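Local coordinates for Serine/threonine-protein phosphatase 2A regulatory subunit B'' subunit alpha (Homo sapiens, PDB 4I5J) that serves as a calcium-binding regulatory subunit of protein phosphatase 2A, and may tune the substrate selectivity, activity and localization of the catalytic enzyme, at residues Q66-T71 with G78-T83. Residues are numbered along the deposited sequence; the frame is centred on the assembly and turned at random.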
loop_
_atom_site.group_PDB
_atom_site.type_symbol
_atom_site.label_atom_id
_atom_site.label_comp_id
_atom_site.label_asym_id
_atom_site.label_seq_id
_atom_site.Cartn_x
_atom_site.Cartn_y
_atom_site.Cartn_z
ATOM N N GLN A 66 -4.589 9.467 1.119
ATOM C CA GLN A 66 -3.693 8.387 0.709
ATOM C C GLN A 66 -4.528 7.174 0.378
ATOM O O GLN A 66 -4.282 6.509 -0.624
ATOM C CB GLN A 66 -2.658 8.027 1.803
ATOM C CG GLN A 66 -1.665 9.125 2.100
ATOM C CD GLN A 66 -1.346 9.943 0.867
ATOM O OE1 GLN A 66 -0.791 9.434 -0.108
ATOM N NE2 GLN A 66 -1.724 11.210 0.893
ATOM N N ARG A 67 -5.542 6.910 1.202
ATOM C CA ARG A 67 -6.403 5.739 1.001
ATOM C C ARG A 67 -7.208 5.830 -0.290
ATOM O O ARG A 67 -7.429 4.826 -0.964
ATOM C CB ARG A 67 -7.339 5.515 2.195
ATOM C CG ARG A 67 -6.581 5.136 3.482
ATOM C CD ARG A 67 -7.548 4.684 4.557
ATOM N NE ARG A 67 -8.212 3.429 4.190
ATOM C CZ ARG A 67 -9.226 2.894 4.870
ATOM N NH1 ARG A 67 -9.703 3.521 5.935
ATOM N NH2 ARG A 67 -9.775 1.748 4.476
ATOM N N ILE A 68 -7.646 7.031 -0.631
ATOM C CA ILE A 68 -8.363 7.245 -1.886
ATOM C C ILE A 68 -7.408 6.885 -3.032
ATOM O O ILE A 68 -7.720 6.033 -3.871
ATOM C CB ILE A 68 -8.840 8.722 -2.012
ATOM C CG1 ILE A 68 -10.080 8.990 -1.145
ATOM C CG2 ILE A 68 -9.185 9.055 -3.465
ATOM C CD1 ILE A 68 -10.359 10.511 -0.901
ATOM N N PHE A 69 -6.218 7.480 -3.045
ATOM C CA PHE A 69 -5.278 7.197 -4.128
ATOM C C PHE A 69 -4.820 5.766 -4.152
ATOM O O PHE A 69 -4.639 5.179 -5.232
ATOM C CB PHE A 69 -4.101 8.173 -4.125
ATOM C CG PHE A 69 -4.449 9.478 -4.752
ATOM C CD1 PHE A 69 -5.334 10.346 -4.117
ATOM C CD2 PHE A 69 -3.998 9.795 -6.016
ATOM C CE1 PHE A 69 -5.699 11.543 -4.714
ATOM C CE2 PHE A 69 -4.366 10.989 -6.612
ATOM C CZ PHE A 69 -5.217 11.859 -5.949
ATOM N N TYR A 70 -4.634 5.203 -2.966
ATOM C CA TYR A 70 -4.199 3.821 -2.853
ATOM C C TYR A 70 -5.143 2.896 -3.622
ATOM O O TYR A 70 -4.709 2.026 -4.370
ATOM C CB TYR A 70 -4.161 3.412 -1.384
ATOM C CG TYR A 70 -3.579 2.049 -1.126
ATOM C CD1 TYR A 70 -2.245 1.906 -0.775
ATOM C CD2 TYR A 70 -4.353 0.907 -1.238
ATOM C CE1 TYR A 70 -1.702 0.661 -0.528
ATOM C CE2 TYR A 70 -3.815 -0.361 -0.991
ATOM C CZ TYR A 70 -2.501 -0.472 -0.638
ATOM O OH TYR A 70 -1.955 -1.714 -0.390
ATOM N N THR A 71 -6.439 3.095 -3.433
ATOM C CA THR A 71 -7.444 2.227 -4.021
ATOM C C THR A 71 -7.868 2.675 -5.420
ATOM O O THR A 71 -8.093 1.857 -6.307
ATOM C CB THR A 71 -8.668 2.184 -3.106
ATOM O OG1 THR A 71 -8.287 1.607 -1.857
ATOM C CG2 THR A 71 -9.796 1.377 -3.707
ATOM N N GLY A 78 -0.421 9.360 -9.759
ATOM C CA GLY A 78 -0.654 10.497 -8.879
ATOM C C GLY A 78 -1.746 11.406 -9.419
ATOM O O GLY A 78 -2.011 12.475 -8.870
ATOM N N LYS A 79 -2.383 10.971 -10.502
ATOM C CA LYS A 79 -3.462 11.730 -11.130
ATOM C C LYS A 79 -4.665 10.812 -11.371
ATOM O O LYS A 79 -4.602 9.872 -12.172
ATOM C CB LYS A 79 -2.981 12.379 -12.444
ATOM C CG LYS A 79 -1.778 13.319 -12.256
ATOM C CD LYS A 79 -1.439 14.109 -13.513
ATOM C CE LYS A 79 -0.273 15.069 -13.267
ATOM N NZ LYS A 79 0.257 15.716 -14.515
ATOM N N ILE A 80 -5.753 11.065 -10.655
ATOM C CA ILE A 80 -6.937 10.232 -10.796
ATOM C C ILE A 80 -7.772 10.632 -12.021
ATOM O O ILE A 80 -8.083 11.806 -12.222
ATOM C CB ILE A 80 -7.765 10.221 -9.487
ATOM C CG1 ILE A 80 -7.065 9.330 -8.459
ATOM C CG2 ILE A 80 -9.200 9.737 -9.724
ATOM C CD1 ILE A 80 -7.760 9.314 -7.096
ATOM N N THR A 81 -8.111 9.641 -12.842
ATOM C CA THR A 81 -8.905 9.859 -14.047
ATOM C C THR A 81 -10.355 9.450 -13.799
ATOM O O THR A 81 -10.672 8.814 -12.789
ATOM C CB THR A 81 -8.394 9.000 -15.206
ATOM O OG1 THR A 81 -8.397 7.624 -14.802
ATOM C CG2 THR A 81 -6.965 9.399 -15.624
ATOM N N SER A 82 -11.239 9.799 -14.724
ATOM C CA SER A 82 -12.638 9.410 -14.589
ATOM C C SER A 82 -12.780 7.896 -14.684
ATOM O O SER A 82 -13.649 7.303 -14.022
ATOM C CB SER A 82 -13.504 10.092 -15.642
ATOM O OG SER A 82 -13.099 9.679 -16.933
ATOM N N THR A 83 -11.927 7.276 -15.500
ATOM C CA THR A 83 -11.924 5.815 -15.648
ATOM C C THR A 83 -11.632 5.163 -14.306
ATOM O O THR A 83 -12.315 4.217 -13.893
ATOM C CB THR A 83 -10.857 5.328 -16.665
ATOM O OG1 THR A 83 -11.096 5.929 -17.937
ATOM C CG2 THR A 83 -10.921 3.841 -16.830
#
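Phe69, near the end of helix 54-72, lies against Ile80 in the loop that leads into helix 82-86; the two helices and the loop between them form an EF-hand-type helix-loop-helix in the N-terminal part of this regulatory fragment. The principal interaction is CH-pi: Ile80 CD1 stands over the middle of the Phe69 ring, 3.6 Å from its centroid and only 6° off the normal. With CG1 anti to the carbonyl carbon (chi1 -76°) and CD1 extended beyond it (chi2 177°), the Ile80 side chain reaches out from the loop over this face. Apolar contacts surround this CH-pi contact. Ile80 CG1 lies 3.7 Å from Phe69 CE2, while CG2 of Ile68 approaches Ile80 CD1 to 3.9 Å. The Phe33 ring and Gln30 also pack on Phe69. An alanine in place of Phe69 would probably leave Ile80 CD1 without its aromatic platform and open a gap between helix and loop. Backbone hydrogen bonds join Ile80 to Leu28, consistent with the loop-to-loop pairing of EF-hands. No hydrogen bond links the two segments; the loop turns at Gly78, whose N is held by Asn73 OD1 and whose O sits obliquely to the Phe69 ring, 3.6 Å from CE2.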